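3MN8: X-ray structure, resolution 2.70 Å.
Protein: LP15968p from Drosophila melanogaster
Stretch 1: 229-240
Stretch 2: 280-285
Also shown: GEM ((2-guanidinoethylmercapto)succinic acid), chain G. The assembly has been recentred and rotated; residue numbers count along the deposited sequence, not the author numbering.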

# COMPACT_ATOMS: atom_id res chain seq x y z
N ASN A 229 -16.75 -5.18 -0.70
CA ASN A 229 -18.21 -5.15 -0.69
C ASN A 229 -18.82 -5.25 -2.10
O ASN A 229 -18.09 -5.29 -3.10
CB ASN A 229 -18.73 -3.91 0.05
CG ASN A 229 -18.57 -2.63 -0.75
OD1 ASN A 229 -18.00 -2.61 -1.86
ND2 ASN A 229 -19.07 -1.53 -0.19
N SER A 230 -20.15 -5.30 -2.17
CA SER A 230 -20.83 -5.39 -3.46
C SER A 230 -22.19 -4.72 -3.42
O SER A 230 -22.68 -4.37 -2.35
CB SER A 230 -20.97 -6.85 -3.88
OG SER A 230 -21.82 -7.55 -3.01
N LEU A 231 -22.79 -4.55 -4.60
CA LEU A 231 -24.19 -4.10 -4.72
C LEU A 231 -25.17 -5.11 -4.10
O LEU A 231 -26.23 -4.72 -3.58
CB LEU A 231 -24.57 -3.86 -6.20
CG LEU A 231 -24.29 -2.52 -6.88
CD1 LEU A 231 -24.49 -2.65 -8.37
CD2 LEU A 231 -25.17 -1.40 -6.34
N ALA A 232 -24.84 -6.39 -4.16
CA ALA A 232 -25.67 -7.41 -3.54
C ALA A 232 -25.70 -7.21 -2.02
O ALA A 232 -26.67 -7.56 -1.34
CB ALA A 232 -25.15 -8.81 -3.89
N HIS A 233 -24.62 -6.63 -1.49
CA HIS A 233 -24.43 -6.47 -0.04
C HIS A 233 -24.67 -7.77 0.71
O HIS A 233 -25.49 -7.84 1.62
CB HIS A 233 -25.28 -5.33 0.52
CG HIS A 233 -24.83 -3.98 0.05
ND1 HIS A 233 -25.47 -3.27 -0.94
CD2 HIS A 233 -23.76 -3.23 0.41
CE1 HIS A 233 -24.83 -2.14 -1.16
NE2 HIS A 233 -23.78 -2.09 -0.36
N ASN A 234 -23.94 -8.80 0.30
CA ASN A 234 -23.96 -10.09 0.98
C ASN A 234 -23.12 -10.05 2.25
O ASN A 234 -22.12 -9.34 2.33
CB ASN A 234 -23.45 -11.17 0.02
CG ASN A 234 -24.21 -11.18 -1.31
OD1 ASN A 234 -25.44 -11.03 -1.35
ND2 ASN A 234 -23.48 -11.37 -2.42
N GLU A 235 -23.53 -10.79 3.27
CA GLU A 235 -22.77 -10.82 4.52
C GLU A 235 -21.35 -11.33 4.29
O GLU A 235 -20.38 -10.73 4.77
CB GLU A 235 -23.47 -11.68 5.57
CG GLU A 235 -22.69 -11.84 6.87
CD GLU A 235 -23.36 -12.82 7.83
OE1 GLU A 235 -23.29 -12.59 9.05
OE2 GLU A 235 -23.95 -13.83 7.36
N CYS A 236 -21.23 -12.43 3.55
CA CYS A 236 -19.94 -13.08 3.40
C CYS A 236 -19.93 -14.14 2.30
O CYS A 236 -20.92 -14.34 1.59
CB CYS A 236 -19.55 -13.76 4.72
SG CYS A 236 -20.23 -15.43 4.90
N CYS A 237 -18.79 -14.81 2.18
CA CYS A 237 -18.65 -16.06 1.43
C CYS A 237 -19.10 -15.92 -0.01
O CYS A 237 -19.51 -16.89 -0.63
CB CYS A 237 -19.45 -17.18 2.11
SG CYS A 237 -19.51 -17.09 3.93
N GLU A 238 -19.02 -14.70 -0.54
CA GLU A 238 -19.34 -14.47 -1.94
C GLU A 238 -18.39 -13.44 -2.56
O GLU A 238 -18.38 -12.27 -2.15
CB GLU A 238 -20.81 -14.05 -2.10
CG GLU A 238 -21.62 -14.90 -3.07
CD GLU A 238 -23.11 -14.89 -2.74
OE1 GLU A 238 -23.93 -15.31 -3.59
OE2 GLU A 238 -23.46 -14.45 -1.63
N GLU A 239 -17.59 -13.90 -3.52
CA GLU A 239 -16.60 -13.07 -4.22
C GLU A 239 -17.20 -11.84 -4.91
O GLU A 239 -18.16 -11.93 -5.68
CB GLU A 239 -15.82 -13.90 -5.24
CG GLU A 239 -14.79 -14.84 -4.64
CD GLU A 239 -14.00 -15.59 -5.69
OE1 GLU A 239 -12.80 -15.88 -5.44
OE2 GLU A 239 -14.56 -15.89 -6.77
N SER A 240 -16.62 -10.68 -4.61
CA SER A 240 -16.94 -9.45 -5.32
C SER A 240 -15.67 -8.95 -6.01
O SER A 240 -15.04 -7.98 -5.58
CB SER A 240 -17.48 -8.40 -4.35
OG SER A 240 -17.66 -7.16 -5.01
N ALA A 280 -14.72 -9.18 0.36
CA ALA A 280 -16.14 -9.50 0.39
C ALA A 280 -16.41 -10.95 0.75
O ALA A 280 -17.25 -11.24 1.60
CB ALA A 280 -16.77 -9.17 -0.96
N HIS A 281 -15.69 -11.87 0.09
CA HIS A 281 -15.89 -13.30 0.32
C HIS A 281 -15.61 -13.68 1.77
O HIS A 281 -16.29 -14.53 2.33
CB HIS A 281 -15.03 -14.15 -0.61
CG HIS A 281 -15.39 -15.60 -0.59
ND1 HIS A 281 -14.78 -16.51 0.24
CD2 HIS A 281 -16.34 -16.29 -1.28
CE1 HIS A 281 -15.33 -17.70 0.05
NE2 HIS A 281 -16.28 -17.59 -0.86
N TRP A 282 -14.61 -13.05 2.38
CA TRP A 282 -14.44 -13.19 3.81
C TRP A 282 -15.73 -12.71 4.48
O TRP A 282 -16.56 -13.51 4.95
CB TRP A 282 -13.25 -12.35 4.28
CG TRP A 282 -12.93 -12.58 5.72
CD1 TRP A 282 -13.59 -13.39 6.59
CD2 TRP A 282 -11.86 -11.98 6.45
NE1 TRP A 282 -13.00 -13.34 7.83
CE2 TRP A 282 -11.93 -12.48 7.77
CE3 TRP A 282 -10.84 -11.07 6.12
CZ2 TRP A 282 -11.02 -12.09 8.77
CZ3 TRP A 282 -9.95 -10.69 7.11
CH2 TRP A 282 -10.05 -11.21 8.42
N TYR A 283 -15.88 -11.39 4.52
CA TYR A 283 -17.15 -10.76 4.89
C TYR A 283 -17.12 -9.34 4.36
O TYR A 283 -16.06 -8.70 4.33
CB TYR A 283 -17.36 -10.77 6.40
CG TYR A 283 -16.23 -10.12 7.19
CD1 TYR A 283 -16.22 -8.75 7.45
CD2 TYR A 283 -15.17 -10.87 7.68
CE1 TYR A 283 -15.19 -8.16 8.16
CE2 TYR A 283 -14.14 -10.29 8.39
CZ TYR A 283 -14.16 -8.93 8.63
OH TYR A 283 -13.12 -8.36 9.36
N GLU A 284 -18.28 -8.85 3.93
CA GLU A 284 -18.36 -7.52 3.33
C GLU A 284 -18.26 -6.42 4.36
O GLU A 284 -18.66 -6.57 5.52
CB GLU A 284 -19.62 -7.35 2.47
CG GLU A 284 -19.56 -8.14 1.15
CD GLU A 284 -20.64 -7.72 0.16
OE1 GLU A 284 -20.81 -8.43 -0.86
OE2 GLU A 284 -21.31 -6.70 0.41
N LEU A 285 -17.70 -5.30 3.93
CA LEU A 285 -17.63 -4.13 4.76
C LEU A 285 -17.61 -2.96 3.81
O LEU A 285 -17.19 -3.10 2.65
CB LEU A 285 -16.38 -4.19 5.64
CG LEU A 285 -15.01 -4.02 4.98
CD1 LEU A 285 -14.66 -2.56 4.92
CD2 LEU A 285 -13.92 -4.79 5.73
C8 GEM G . -11.35 -6.07 8.48
S7 GEM G . -10.43 -5.43 7.11
C6 GEM G . -9.93 -6.93 6.32
C5 GEM G . -11.08 -7.88 6.00
N3 GEM G . -11.87 -7.27 4.94
C1 GEM G . -13.05 -7.68 4.49
N4 GEM G . -13.66 -7.02 3.51
N2 GEM G . -13.64 -8.74 5.02
C9 GEM G . -12.06 -4.92 9.12
O14 GEM G . -11.83 -3.76 8.69
O15 GEM G . -12.87 -5.14 10.05
C10 GEM G . -10.48 -6.84 9.48
C11 GEM G . -9.47 -6.03 10.29
O12 GEM G . -8.29 -6.46 10.34
O13 GEM G . -9.84 -5.00 10.90

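Irregular segments of a protein can be joined by a few backbone hydrogen bonds and one carboxylate that meets donors in the loop. The contact between residues 229-240 and 280-285 of LP15968p is a worked example. The first stretch has no regular helix or strand; the second carries the last turn of a helix, 280-282, and leaves helical geometry at Y283. About 602 Å² is buried between them, counting both sides.

Backbone bonding is concentrated where the helix ends. The amide N of E284 donates to the carbonyl O of E235 at 2.9 Å, with a fairly straight angle of 159°, and the amide N of C237 donates to O of H281 at a short 2.5 Å, though more bent at 134°. The two bonds straddle C236 and run in opposite senses, so each stretch supplies one donor and one acceptor. The O of E235 also receives a CA-H...O contact from CA of Y283, at 3.2 Å. Between these bonds the chains come close, with CA of C236 3.9 Å from CA of Y283.

Side-chain bonding centres on E284, whose CB points toward the first stretch and whose extended chain carries the carboxylate into the loop. OG of S230 donates to OE1 of E284 at 2.5 Å, while N of S230 makes a weak bond to OE2 of E284 at 3.2 Å. One residue thus offers two donors to the two oxygens of one carboxylate, a common way of accommodating a charged group against a loop.

Nonpolar packing completes the contact. CB of C236 lies 4.1 Å from CB of Y283, and CA of C237 sits over one face of the H281 imidazole, 3.6 Å from its centroid and 14° off the normal, a CH-pi contact. Farther along, CB of A280 points toward the first stretch and meets CB of S240 at 3.5 Å.

Bonds within the first stretch link parts of the loop to one another. The vicinal disulfide joining SG of C236 to SG of C237, at 2.1 Å, ties adjacent residues together beside the helix end. S230 OG is also the acceptor of a weak bond from H233 N, at 3.3 Å, which links the serine to the turn that follows it. The hydroxyl of S240 is likewise engaged within its own stretch: OG of S240 donates to O of N229 at 2.7 Å, linking the two ends of the loop.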